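Local coordinates for nitrite oxidoreductase subunit C (Kuenenia stuttgartiensis, PDB 7B04), which probably carries electrons through a bound heme b, as a subunit of the nitrite oxidoreductase complex of an anammox bacterium, at residues Q247-D251 against T273-D278; A134-L140 against P161-W167; H61-G65 against G254-F258. All blocks are in the same frame, centred on the assembly; numbering follows the deposited sequence.

Contacts 1 and 2 adjoin, with centres about 12 Å apart: Asn163 of contact 2 packs against both Gln247 and Asp278, two ligands of the calcium ion held by contact 1. The strand pair of contact 2 lies between calcium and heme, with Asn163 on the calcium side and Met137 and Leu164 on the heme side. At its nearest atoms, the Gln247 side chain is about 12 Å from the heme. Contact 3 is more remote, its centre about 19 Å from that of contact 2 and about 23 Å from that of contact 1. It meets contact 2 where Ser256 packs on Trp167, and its 254-258 strand follows closely in sequence on the calcium loop 247-251.

Contact 1 (Q247-D251 against T273-D278); sequences QDHQD and TGDPLD. With CA (calcium ion), chain B.
Gln247 and Asp278 meet at a calcium ion that joins two loops with no regular secondary structure. The metal bonds define the tight part. Gln247 OE1 binds the calcium at 2.5 Å, and the Asp278 carboxylate is bidentate, with OD1 at 2.5 Å and OD2 at 2.7 Å from the ion. Asp251 OD1 lies 2.6 Å from the calcium, and the backbone contributes His249 O at 2.5 Å. Asp235, from strand 233-238, completes the set.

Hydrogen bonds among and behind the ligands steady them. Gln247 NE2 donates to Asp278 OD1 over 3.3 Å with a bent N-H...O angle of 137°; the acceptor lies in the amide plane, so one amide grips both the ion and its carboxylate ligand. From the second shell, Thr273 OG1 bonds to the anti lone pair of Asp278 OD2. The two carboxylates of Asp251 and Asp278 stand almost perpendicular, their planes 82° apart.

Asp275 is held differently. It opens the type I turn 275-278, and with CG anti to its backbone N (chi1 177°) its carboxylate is directed to the metal site. Its OD2 approaches the calcium only to 3.2 Å and is not a ligand in this model, although the residue is known as one in this protein.

Toward solvent the packing thins out. The side chain of the exposed His249 comes near Asp275 only at CB, its ring instead donating from ND1 to Asp251 OD1 at 3.0 Å, from above the carboxylate plane. At the Asp251 end, the Thr273 methyl group rests loosely on Asp251.

All the ligands are oxygens, as suits calcium. The ion probably offsets the mutual repulsion of the clustered carboxylates, and because its ligands come from both loops it ties them together.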
# COMPACT_ATOMS: atom_id res chain seq x y z
N GLN C 247 32.58 -31.01 13.59
CA GLN C 247 32.92 -32.30 13.01
C GLN C 247 31.75 -32.91 12.26
O GLN C 247 30.58 -32.63 12.55
CB GLN C 247 33.37 -33.28 14.10
CG GLN C 247 34.66 -32.92 14.79
CD GLN C 247 35.26 -34.10 15.53
OE1 GLN C 247 34.80 -35.24 15.37
NE2 GLN C 247 36.28 -33.84 16.33
N ASP C 248 32.08 -33.74 11.27
CA ASP C 248 31.05 -34.45 10.51
C ASP C 248 30.44 -35.57 11.33
O ASP C 248 29.22 -35.81 11.27
CB ASP C 248 31.64 -34.99 9.21
CG ASP C 248 31.84 -33.91 8.16
OD1 ASP C 248 30.83 -33.32 7.71
OD2 ASP C 248 33.00 -33.64 7.79
N HIS C 249 31.26 -36.29 12.10
CA HIS C 249 30.83 -37.43 12.91
C HIS C 249 30.83 -37.01 14.37
O HIS C 249 31.90 -36.87 14.98
CB HIS C 249 31.75 -38.64 12.67
CG HIS C 249 31.17 -39.93 13.16
ND1 HIS C 249 31.34 -40.38 14.45
CD2 HIS C 249 30.44 -40.87 12.52
CE1 HIS C 249 30.72 -41.55 14.59
NE2 HIS C 249 30.17 -41.87 13.43
N GLN C 250 29.65 -36.83 14.94
CA GLN C 250 29.52 -36.38 16.32
C GLN C 250 29.52 -37.58 17.25
O GLN C 250 28.75 -38.53 17.06
CB GLN C 250 28.24 -35.57 16.52
CG GLN C 250 27.96 -34.54 15.45
CD GLN C 250 28.80 -33.29 15.62
OE1 GLN C 250 28.72 -32.62 16.65
NE2 GLN C 250 29.60 -32.97 14.62
N ASP C 251 30.38 -37.54 18.27
CA ASP C 251 30.60 -38.69 19.14
C ASP C 251 30.39 -38.41 20.63
O ASP C 251 30.25 -39.37 21.39
CB ASP C 251 32.02 -39.24 18.95
CG ASP C 251 32.15 -40.08 17.70
OD1 ASP C 251 33.03 -39.79 16.87
OD2 ASP C 251 31.36 -41.04 17.54
N THR C 273 37.17 -43.84 19.67
CA THR C 273 36.18 -43.64 18.62
C THR C 273 36.84 -43.87 17.27
O THR C 273 38.06 -43.72 17.13
CB THR C 273 35.56 -42.24 18.66
OG1 THR C 273 36.60 -41.26 18.52
CG2 THR C 273 34.82 -42.00 19.96
N GLY C 274 36.03 -44.21 16.28
CA GLY C 274 36.54 -44.44 14.93
C GLY C 274 36.93 -43.18 14.17
O GLY C 274 37.44 -43.31 13.05
N ASP C 275 36.69 -41.99 14.72
CA ASP C 275 37.08 -40.75 14.04
C ASP C 275 38.51 -40.39 14.40
O ASP C 275 38.82 -40.22 15.58
CB ASP C 275 36.15 -39.60 14.41
CG ASP C 275 36.56 -38.25 13.77
OD1 ASP C 275 37.73 -38.02 13.40
OD2 ASP C 275 35.65 -37.40 13.61
N PRO C 276 39.41 -40.27 13.42
CA PRO C 276 40.80 -39.89 13.74
C PRO C 276 40.94 -38.48 14.29
O PRO C 276 41.95 -38.19 14.94
CB PRO C 276 41.52 -40.03 12.38
CG PRO C 276 40.63 -40.91 11.56
CD PRO C 276 39.23 -40.60 12.00
N LEU C 277 39.97 -37.59 14.05
CA LEU C 277 40.01 -36.24 14.58
C LEU C 277 39.48 -36.16 16.01
O LEU C 277 39.24 -35.06 16.52
CB LEU C 277 39.21 -35.28 13.69
CG LEU C 277 39.71 -35.05 12.26
CD1 LEU C 277 38.74 -34.16 11.50
CD2 LEU C 277 41.11 -34.46 12.27
N ASP C 278 39.30 -37.31 16.66
CA ASP C 278 38.82 -37.37 18.03
C ASP C 278 39.99 -37.64 18.97
O ASP C 278 40.93 -38.36 18.61
CB ASP C 278 37.80 -38.50 18.19
CG ASP C 278 36.40 -38.09 17.79
OD1 ASP C 278 36.20 -36.93 17.38
OD2 ASP C 278 35.49 -38.95 17.88
CA CA B . 33.94 -37.38 16.37

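Contact 2 (A134-L140 against P161-W167); sequences AALMFPL and PVNLWHW. With HEM (protoporphyrin IX containing Fe), chain D.
Phe138 and Trp165 each place CG anti to the carbonyl carbon and beside the backbone N (chi1 near -60° in both); the strand register already points both residues to one face of the pair, and these torsions swing their rings toward each other. There the edge of Phe138 points at the face of the Trp165 six-membered ring, the centroids 4.8 Å apart and the planes at 52°. The touching atom is Phe138 CE2, which lies 3.7 Å from Trp165 CZ3.

Six backbone bonds hold the strands antiparallel, their axes 161° apart; in the hydrogen-bonded pair Leu136-Trp165, Trp165 N donates to Leu136 O over 2.8 Å. This antiparallel pair, joined by a long loop and flanked by strands 286-294 and 233-238, belongs to the beta-sandwich of the ethylbenzene dehydrogenase family, a DOMON-type heme domain.

On the face of the non-hydrogen-bonded pairs, the heme takes over. Met137 CB meets Leu164 CD1 at 3.4 Å, and the heme vinyl atom CBC reaches that same Leu164 CD1 at 3.5 Å. The heme methyl CMD sits over one face of the His166 ring, 3.5 Å from His166 CG, and also packs 3.7 Å from Ala135 CB.

Back on the Phe138 face, the buried Asn163 amide is satisfied from outside the pair: ND2 donates to Leu236 O and OD1 accepts from Val279 N. Trp167 presents its ring edge to Ala134 N, with Trp167 CE3 lying 3.4 Å from that nitrogen.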
# COMPACT_ATOMS: atom_id res chain seq x y z
N ALA C 134 29.14 -24.68 28.38
CA ALA C 134 30.41 -25.12 28.94
C ALA C 134 31.11 -25.99 27.91
O ALA C 134 30.48 -26.64 27.08
CB ALA C 134 30.21 -25.89 30.24
N ALA C 135 32.44 -25.99 27.97
CA ALA C 135 33.20 -26.74 26.99
C ALA C 135 34.51 -27.24 27.58
O ALA C 135 35.13 -26.57 28.42
CB ALA C 135 33.49 -25.92 25.73
N LEU C 136 34.93 -28.41 27.12
CA LEU C 136 36.22 -28.99 27.43
C LEU C 136 36.98 -29.21 26.13
O LEU C 136 36.37 -29.44 25.08
CB LEU C 136 36.08 -30.31 28.19
CG LEU C 136 35.36 -30.24 29.53
CD1 LEU C 136 35.10 -31.64 30.06
CD2 LEU C 136 36.17 -29.42 30.53
N MET C 137 38.30 -29.15 26.20
CA MET C 137 39.12 -29.29 25.01
C MET C 137 40.34 -30.12 25.35
O MET C 137 40.88 -30.05 26.45
CB MET C 137 39.51 -27.95 24.39
CG MET C 137 40.62 -27.18 25.05
SD MET C 137 40.93 -25.72 24.05
CE MET C 137 42.52 -25.22 24.67
N PHE C 138 40.77 -30.92 24.38
CA PHE C 138 41.86 -31.84 24.55
C PHE C 138 42.80 -31.74 23.36
O PHE C 138 42.34 -31.57 22.23
CB PHE C 138 41.35 -33.29 24.65
CG PHE C 138 40.39 -33.52 25.77
CD1 PHE C 138 40.85 -33.95 27.01
CD2 PHE C 138 39.03 -33.30 25.60
CE1 PHE C 138 39.97 -34.16 28.05
CE2 PHE C 138 38.15 -33.51 26.64
CZ PHE C 138 38.62 -33.94 27.86
N PRO C 139 44.11 -31.84 23.58
CA PRO C 139 45.00 -31.91 22.43
C PRO C 139 44.81 -33.25 21.77
O PRO C 139 44.66 -34.28 22.44
CB PRO C 139 46.40 -31.79 23.06
CG PRO C 139 46.16 -31.26 24.46
CD PRO C 139 44.84 -31.85 24.85
N LEU C 140 44.80 -33.25 20.44
CA LEU C 140 44.62 -34.49 19.71
C LEU C 140 45.99 -35.10 19.45
O LEU C 140 46.88 -34.43 18.91
CB LEU C 140 43.81 -34.24 18.44
CG LEU C 140 43.87 -35.13 17.20
CD1 LEU C 140 43.25 -36.47 17.50
CD2 LEU C 140 43.08 -34.44 16.10
N PRO C 161 46.32 -29.29 16.02
CA PRO C 161 44.86 -29.35 16.18
C PRO C 161 44.44 -29.79 17.58
O PRO C 161 45.23 -30.33 18.36
CB PRO C 161 44.43 -30.37 15.13
CG PRO C 161 45.62 -31.26 14.98
CD PRO C 161 46.83 -30.39 15.18
N VAL C 162 43.16 -29.55 17.87
CA VAL C 162 42.58 -29.79 19.19
C VAL C 162 41.14 -30.28 19.00
O VAL C 162 40.47 -29.94 18.02
CB VAL C 162 42.64 -28.50 20.05
CG1 VAL C 162 41.70 -28.57 21.25
CG2 VAL C 162 44.06 -28.24 20.52
N ASN C 163 40.68 -31.08 19.96
CA ASN C 163 39.30 -31.57 20.00
C ASN C 163 38.52 -30.77 21.02
O ASN C 163 39.02 -30.48 22.11
CB ASN C 163 39.26 -33.06 20.36
CG ASN C 163 37.98 -33.74 19.90
OD1 ASN C 163 37.87 -34.97 19.95
ND2 ASN C 163 37.01 -32.96 19.46
N LEU C 164 37.29 -30.40 20.67
CA LEU C 164 36.43 -29.58 21.52
C LEU C 164 35.12 -30.31 21.79
O LEU C 164 34.56 -30.95 20.90
CB LEU C 164 36.13 -28.23 20.85
CG LEU C 164 37.10 -27.05 20.78
CD1 LEU C 164 37.35 -26.46 22.16
CD2 LEU C 164 38.41 -27.42 20.09
N TRP C 165 34.64 -30.21 23.03
CA TRP C 165 33.32 -30.71 23.42
C TRP C 165 32.52 -29.52 23.94
O TRP C 165 32.79 -29.04 25.04
CB TRP C 165 33.43 -31.79 24.50
CG TRP C 165 34.20 -33.00 24.12
CD1 TRP C 165 34.64 -33.35 22.87
CD2 TRP C 165 34.62 -34.05 25.00
NE1 TRP C 165 35.31 -34.55 22.93
CE2 TRP C 165 35.31 -35.00 24.22
CE3 TRP C 165 34.48 -34.28 26.37
CZ2 TRP C 165 35.86 -36.16 24.77
CZ3 TRP C 165 35.03 -35.43 26.91
CH2 TRP C 165 35.71 -36.35 26.11
N HIS C 166 31.54 -29.07 23.18
CA HIS C 166 30.77 -27.88 23.54
C HIS C 166 29.38 -28.29 24.01
O HIS C 166 28.57 -28.76 23.21
CB HIS C 166 30.68 -26.90 22.37
CG HIS C 166 30.09 -25.57 22.75
ND1 HIS C 166 29.66 -24.65 21.82
CD2 HIS C 166 29.86 -25.02 23.96
CE1 HIS C 166 29.19 -23.59 22.44
NE2 HIS C 166 29.30 -23.78 23.74
N TRP C 167 29.11 -28.10 25.30
CA TRP C 167 27.78 -28.31 25.84
C TRP C 167 26.95 -27.05 25.67
O TRP C 167 27.43 -25.94 25.93
CB TRP C 167 27.83 -28.70 27.32
CG TRP C 167 26.48 -28.72 27.95
CD1 TRP C 167 25.53 -29.69 27.83
CD2 TRP C 167 25.90 -27.70 28.78
NE1 TRP C 167 24.41 -29.35 28.54
CE2 TRP C 167 24.61 -28.13 29.14
CE3 TRP C 167 26.36 -26.48 29.27
CZ2 TRP C 167 23.77 -27.38 29.95
CZ3 TRP C 167 25.52 -25.73 30.08
CH2 TRP C 167 24.24 -26.19 30.42
CHA HEM D . 34.89 -19.91 20.24
CHB HEM D . 38.77 -17.15 21.27
CHC HEM D . 39.98 -20.40 24.67
CHD HEM D . 36.18 -23.27 23.52
C1A HEM D . 35.87 -18.94 20.15
C2A HEM D . 36.03 -17.98 19.08
C3A HEM D . 37.09 -17.20 19.36
C4A HEM D . 37.66 -17.66 20.62
CMA HEM D . 37.64 -16.03 18.52
CAA HEM D . 35.08 -17.87 17.86
CBA HEM D . 35.81 -18.21 16.57
CGA HEM D . 35.69 -19.68 16.29
O1A HEM D . 36.67 -20.27 15.77
O2A HEM D . 34.62 -20.25 16.61
C1B HEM D . 39.42 -17.75 22.33
C2B HEM D . 40.50 -17.19 23.12
C3B HEM D . 40.84 -18.10 24.06
C4B HEM D . 39.97 -19.25 23.90
CMB HEM D . 41.11 -15.80 22.85
CAB HEM D . 41.91 -18.02 25.18
CBB HEM D . 42.58 -16.91 25.52
C1C HEM D . 39.03 -21.42 24.69
C2C HEM D . 38.96 -22.48 25.67
C3C HEM D . 37.92 -23.26 25.37
C4C HEM D . 37.29 -22.74 24.17
CMC HEM D . 39.91 -22.67 26.88
CAC HEM D . 37.47 -24.52 26.15
CBC HEM D . 37.27 -25.69 25.54
C1D HEM D . 35.45 -22.55 22.59
C2D HEM D . 34.09 -22.83 22.15
C3D HEM D . 33.74 -21.91 21.26
C4D HEM D . 34.86 -21.00 21.08
CMD HEM D . 33.19 -23.99 22.63
CAD HEM D . 32.37 -21.84 20.54
CBD HEM D . 31.46 -20.83 21.22
CGD HEM D . 30.07 -20.94 20.64
O1D HEM D . 29.15 -20.25 21.15
O2D HEM D . 29.87 -21.73 19.68
NA HEM D . 36.89 -18.71 21.06
NB HEM D . 39.12 -19.00 22.84
NC HEM D . 38.00 -21.61 23.78
ND HEM D . 35.88 -21.42 21.91
FE HEM D . 37.62 -20.16 22.18

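Contact 3 (H61-G65 against G254-F258); sequences HITVG and GCSKF
Val64, Cys255 and Ile62 carry this contact, which buries 259 Å² in all and is made by van der Waals packing without a hydrogen bond between the segments. Val64 loses the most surface to it, Cys255 nearly as much.

Cys255 is the projection on the strand side. Its CB points at segment 61-65, and a chi1 of 61°, with SG between the backbone N and the carbonyl carbon, sets the sulfur against the Thr63-Val64 peptide. There it touches backbone more than side chain: SG is 3.3 Å from Val64 N and 3.5 Å from Thr63 C. The same sulfur lies 3.6 Å from Val64 CG2, so one atom spans the approach from the extended residues 62-63 to helix 64-71.

Val64 answers from the opposite segment with a single branch. CG1 is anti to the backbone N (chi1 -168°), and CG2, anti to the carbonyl carbon, is the methyl that reaches the strand. It lies across the Ser256 peptide, 3.3 Å from Ser256 C, and ends 3.9 Å from Lys257 CB. Lys257 adds little beyond that atom, because its fully extended chain runs away from the contact.

Ile62 closes the other end more loosely. Its carbonyl O is 3.8 Å from Cys255 CB, while the nearest side-chain approach, Ile62 CG1 to Cys255 SG, is 4.4 Å.

Within the fold, the contact lays the approach to helix 64-71 against strand 253-258, which pairs antiparallel with strand 262-270 through Cys255 with Val266 and Lys257 with Thr264. That neighbouring strand widens the platform, since Val64 also rests on Thr264 and Ile62 on Cys268, whereas Ser256 faces away from 61-65 and its OG makes a weak hydrogen bond to Glu172 of helix 169-175.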
# COMPACT_ATOMS: atom_id res chain seq x y z
N HIS C 61 18.76 -43.88 29.52
CA HIS C 61 18.70 -42.43 29.72
C HIS C 61 19.63 -41.97 30.84
O HIS C 61 19.24 -41.96 32.01
CB HIS C 61 17.25 -42.04 30.04
CG HIS C 61 17.04 -40.57 30.19
ND1 HIS C 61 17.19 -39.69 29.15
CD2 HIS C 61 16.65 -39.83 31.26
CE1 HIS C 61 16.92 -38.46 29.57
NE2 HIS C 61 16.59 -38.52 30.84
N ILE C 62 20.87 -41.59 30.51
CA ILE C 62 21.78 -41.07 31.52
C ILE C 62 21.28 -39.73 32.04
O ILE C 62 20.81 -38.87 31.27
CB ILE C 62 23.22 -40.97 30.99
CG1 ILE C 62 23.35 -39.88 29.92
CG2 ILE C 62 23.70 -42.31 30.45
CD1 ILE C 62 24.79 -39.49 29.62
N THR C 63 21.35 -39.54 33.35
CA THR C 63 20.99 -38.28 34.00
C THR C 63 22.04 -37.96 35.05
O THR C 63 22.70 -38.86 35.58
CB THR C 63 19.60 -38.33 34.64
OG1 THR C 63 19.43 -39.56 35.35
CG2 THR C 63 18.51 -38.19 33.59
N VAL C 64 22.20 -36.66 35.32
CA VAL C 64 23.18 -36.21 36.30
C VAL C 64 23.01 -36.94 37.63
O VAL C 64 23.99 -37.29 38.30
CB VAL C 64 23.08 -34.68 36.49
CG1 VAL C 64 24.28 -34.17 37.27
CG2 VAL C 64 22.99 -34.01 35.14
N GLY C 65 21.76 -37.18 38.03
CA GLY C 65 21.52 -37.90 39.27
C GLY C 65 22.03 -39.32 39.23
O GLY C 65 22.55 -39.84 40.22
N GLY C 254 25.89 -35.83 26.46
CA GLY C 254 25.90 -35.40 27.85
C GLY C 254 24.52 -34.99 28.31
O GLY C 254 23.58 -34.84 27.52
N CYS C 255 24.42 -34.80 29.63
CA CYS C 255 23.21 -34.33 30.29
C CYS C 255 23.59 -33.22 31.27
O CYS C 255 24.77 -32.95 31.50
CB CYS C 255 22.49 -35.47 31.03
SG CYS C 255 23.48 -36.25 32.33
N SER C 256 22.58 -32.57 31.84
CA SER C 256 22.84 -31.40 32.67
C SER C 256 21.75 -31.24 33.73
O SER C 256 20.72 -31.92 33.70
CB SER C 256 22.92 -30.13 31.83
OG SER C 256 23.51 -30.39 30.57
N LYS C 257 22.01 -30.34 34.67
CA LYS C 257 21.05 -30.00 35.71
C LYS C 257 21.38 -28.62 36.25
O LYS C 257 22.54 -28.36 36.62
CB LYS C 257 21.08 -31.04 36.84
CG LYS C 257 20.16 -30.75 38.01
CD LYS C 257 20.34 -31.78 39.10
CE LYS C 257 19.52 -31.44 40.34
NZ LYS C 257 19.74 -32.42 41.44
N PHE C 258 20.38 -27.74 36.32
CA PHE C 258 20.52 -26.43 36.95
C PHE C 258 19.63 -26.36 38.18
O PHE C 258 18.40 -26.47 38.06
CB PHE C 258 20.17 -25.30 35.99
CG PHE C 258 20.27 -23.93 36.61
CD1 PHE C 258 21.50 -23.32 36.76
CD2 PHE C 258 19.14 -23.27 37.07
CE1 PHE C 258 21.60 -22.07 37.34
CE2 PHE C 258 19.23 -22.02 37.65
CZ PHE C 258 20.47 -21.42 37.78